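Local coordinates for HD domain protein (Enterococcus faecalis, PDB 4LRL) that probably hydrolyses deoxyribonucleoside triphosphates as a metal-binding HD-domain enzyme under allosteric control by bound nucleotides, at residues Y260-Y263 with V264-F268. Sequence-based numbering, arbitrary orientation. Where two conformers were deposited one is given.
With TTP (thymidine-5'-triphosphate), chain S.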
loop_
_atom_site.group_PDB
_atom_site.type_symbol
_atom_site.label_atom_id
_atom_site.label_comp_id
_atom_site.label_asym_id
_atom_site.label_seq_id
_atom_site.Cartn_x
_atom_site.Cartn_y
_atom_site.Cartn_z
ATOM N N TYR C 260 9.232 9.334 -15.352
ATOM C CA TYR C 260 10.075 8.546 -16.254
ATOM C C TYR C 260 9.652 7.077 -16.289
ATOM O O TYR C 260 9.504 6.486 -17.359
ATOM C CB TYR C 260 11.552 8.681 -15.845
ATOM C CG TYR C 260 12.510 7.668 -16.462
ATOM C CD1 TYR C 260 13.088 7.894 -17.700
ATOM C CD2 TYR C 260 12.847 6.491 -15.792
ATOM C CE1 TYR C 260 13.962 6.982 -18.263
ATOM C CE2 TYR C 260 13.723 5.578 -16.348
ATOM C CZ TYR C 260 14.279 5.830 -17.584
ATOM O OH TYR C 260 15.152 4.924 -18.146
ATOM N N GLN C 261 9.472 6.483 -15.109
ATOM C CA GLN C 261 9.077 5.064 -15.061
ATOM C C GLN C 261 7.690 4.765 -15.632
ATOM O O GLN C 261 7.519 3.725 -16.284
ATOM C CB GLN C 261 9.350 4.379 -13.705
ATOM C CG GLN C 261 8.691 4.993 -12.496
ATOM C CD GLN C 261 9.380 4.612 -11.183
ATOM O OE1 GLN C 261 10.287 3.773 -11.146
ATOM N NE2 GLN C 261 8.946 5.246 -10.090
ATOM N N MET C 262 6.727 5.681 -15.445
ATOM C CA MET C 262 5.412 5.564 -16.100
ATOM C C MET C 262 5.536 5.573 -17.644
ATOM O O MET C 262 4.962 4.706 -18.312
ATOM C CB MET C 262 4.434 6.648 -15.630
ATOM C CG MET C 262 3.839 6.464 -14.221
ATOM S SD MET C 262 2.917 4.918 -13.927
ATOM C CE MET C 262 1.682 5.091 -15.223
ATOM N N TYR C 263 6.280 6.542 -18.194
ATOM C CA TYR C 263 6.571 6.609 -19.638
ATOM C C TYR C 263 7.073 5.280 -20.175
ATOM O O TYR C 263 6.425 4.683 -21.038
ATOM C CB TYR C 263 7.625 7.675 -19.956
ATOM C CG TYR C 263 7.155 9.119 -19.919
ATOM C CD1 TYR C 263 6.116 9.525 -19.079
ATOM C CD2 TYR C 263 7.792 10.092 -20.693
ATOM C CE1 TYR C 263 5.697 10.845 -19.032
ATOM C CE2 TYR C 263 7.383 11.427 -20.649
ATOM C CZ TYR C 263 6.327 11.788 -19.812
ATOM O OH TYR C 263 5.908 13.098 -19.742
ATOM N N VAL C 264 8.216 4.820 -19.642
ATOM C CA VAL C 264 8.908 3.627 -20.144
ATOM C C VAL C 264 8.153 2.315 -19.923
ATOM O O VAL C 264 8.222 1.422 -20.765
ATOM C CB VAL C 264 10.384 3.492 -19.627
ATOM C CG1 VAL C 264 11.240 4.639 -20.128
ATOM C CG2 VAL C 264 10.456 3.390 -18.106
ATOM N N GLN C 265 7.429 2.211 -18.810
ATOM C CA GLN C 265 6.767 0.968 -18.423
ATOM C C GLN C 265 5.333 0.891 -18.916
ATOM O O GLN C 265 4.834 -0.200 -19.203
ATOM C CB GLN C 265 6.791 0.788 -16.906
ATOM C CG GLN C 265 8.149 0.368 -16.369
ATOM C CD GLN C 265 8.344 0.692 -14.886
ATOM O OE1 GLN C 265 7.379 0.828 -14.126
ATOM N NE2 GLN C 265 9.611 0.812 -14.471
ATOM N N VAL C 266 4.672 2.040 -19.007
ATOM C CA VAL C 266 3.252 2.053 -19.340
ATOM C C VAL C 266 2.957 2.726 -20.685
ATOM O O VAL C 266 2.596 2.045 -21.645
ATOM C CB VAL C 266 2.403 2.670 -18.196
ATOM C CG1 VAL C 266 0.917 2.782 -18.592
ATOM C CG2 VAL C 266 2.578 1.851 -16.930
ATOM N N TYR C 267 3.139 4.042 -20.758
ATOM C CA TYR C 267 2.735 4.804 -21.935
ATOM C C TYR C 267 3.409 4.329 -23.221
ATOM O O TYR C 267 2.787 4.361 -24.280
ATOM C CB TYR C 267 2.937 6.325 -21.734
ATOM C CG TYR C 267 2.291 6.893 -20.467
ATOM C CD1 TYR C 267 2.916 7.900 -19.737
ATOM C CD2 TYR C 267 1.068 6.412 -19.995
ATOM C CE1 TYR C 267 2.342 8.419 -18.582
ATOM C CE2 TYR C 267 0.493 6.921 -18.833
ATOM C CZ TYR C 267 1.140 7.927 -18.135
ATOM O OH TYR C 267 0.578 8.439 -16.983
ATOM N N PHE C 268 4.659 3.880 -23.124
ATOM C CA PHE C 268 5.423 3.486 -24.306
ATOM C C PHE C 268 5.329 1.991 -24.614
ATOM O O PHE C 268 6.020 1.510 -25.512
ATOM C CB PHE C 268 6.902 3.875 -24.175
ATOM C CG PHE C 268 7.154 5.368 -24.102
ATOM C CD1 PHE C 268 6.141 6.292 -24.362
ATOM C CD2 PHE C 268 8.431 5.845 -23.800
ATOM C CE1 PHE C 268 6.391 7.663 -24.313
ATOM C CE2 PHE C 268 8.694 7.214 -23.749
ATOM C CZ PHE C 268 7.666 8.124 -24.001
HETATM P PA TTP S . 4.777 -8.114 -20.506
HETATM O O1A TTP S . 4.058 -9.284 -21.124
HETATM O O2A TTP S . 4.969 -6.857 -21.309
HETATM O O3A TTP S . 6.234 -8.546 -19.945
HETATM P PB TTP S . 6.651 -9.900 -19.138
HETATM O O1B TTP S . 5.654 -10.142 -18.029
HETATM O O2B TTP S . 8.093 -9.735 -18.709
HETATM O O3B TTP S . 6.535 -11.143 -20.192
HETATM P PG TTP S . 6.548 -11.117 -21.827
HETATM O O1G TTP S . 7.045 -12.508 -22.178
HETATM O O2G TTP S . 7.499 -9.995 -22.212
HETATM O O3G TTP S . 5.120 -10.903 -22.272
HETATM O "O5'" TTP S . 3.979 -7.709 -19.173
HETATM C "C5'" TTP S . 2.910 -8.492 -18.640
HETATM C "C4'" TTP S . 2.148 -7.665 -17.613
HETATM O "O4'" TTP S . 3.084 -6.994 -16.761
HETATM C "C3'" TTP S . 1.292 -6.603 -18.284
HETATM O "O3'" TTP S . -0.015 -6.550 -17.722
HETATM C "C2'" TTP S . 1.971 -5.290 -17.967
HETATM C "C1'" TTP S . 2.829 -5.588 -16.748
HETATM N N1 TTP S . 4.066 -4.805 -16.809
HETATM C C2 TTP S . 4.460 -3.984 -15.703
HETATM O O2 TTP S . 3.762 -3.927 -14.659
HETATM N N3 TTP S . 5.600 -3.263 -15.779
HETATM C C4 TTP S . 6.364 -3.309 -16.889
HETATM O O4 TTP S . 7.414 -2.626 -16.923
HETATM C C5 TTP S . 5.995 -4.107 -17.987
HETATM C C5M TTP S . 6.832 -4.179 -19.248
HETATM C C6 TTP S . 4.824 -4.853 -17.923
#
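Tyr-260 O accepts from Val-264 N at 3.1 Å, and Gln-261 O accepts from Gln-265 N; both are ordinary i to i+4 bonds. The turn then widens. Met-262 O takes Val-266 N at 2.8 Å and also Tyr-267 N at 3.1 Å, and the two donors reach it from opposite faces of the carbonyl plane. Tyr-263 O bonds to Phe-268 N at 2.8 Å, a five-residue step. This is a pi-type turn in the last part of helix 249-267, and Phe-268 leaves helical geometry.

Tyr-263, Tyr-267 and Phe-268 form an aromatic cluster there. One face of the Phe-268 ring takes Tyr-263 C, offset toward the rim, and a CH-pi contact from Tyr-263 CB. The Tyr-263 and Tyr-267 rings meet obliquely, planes at 53°, with CD1 of each 3.6 Å apart. The Tyr-267 hydroxyl bonds to Asp-215 on helix 206-219, and Tyr-263 OH bonds to Asp-397 O.

Met-262 is bent at chi2 and chi3 (both -58°), which brings CE to 3.8 Å from Val-266 CG2. Val-264 CG1 lies over one face of the Tyr-260 ring. Gln-265 belongs to the dTTP pocket: its CG packs 3.1 Å from O4 of the thymine base, while NE2 bonds to Asp-254 of the second subunit. His-269, which directly follows Phe-268, hydrogen-bonds to the same nucleotide.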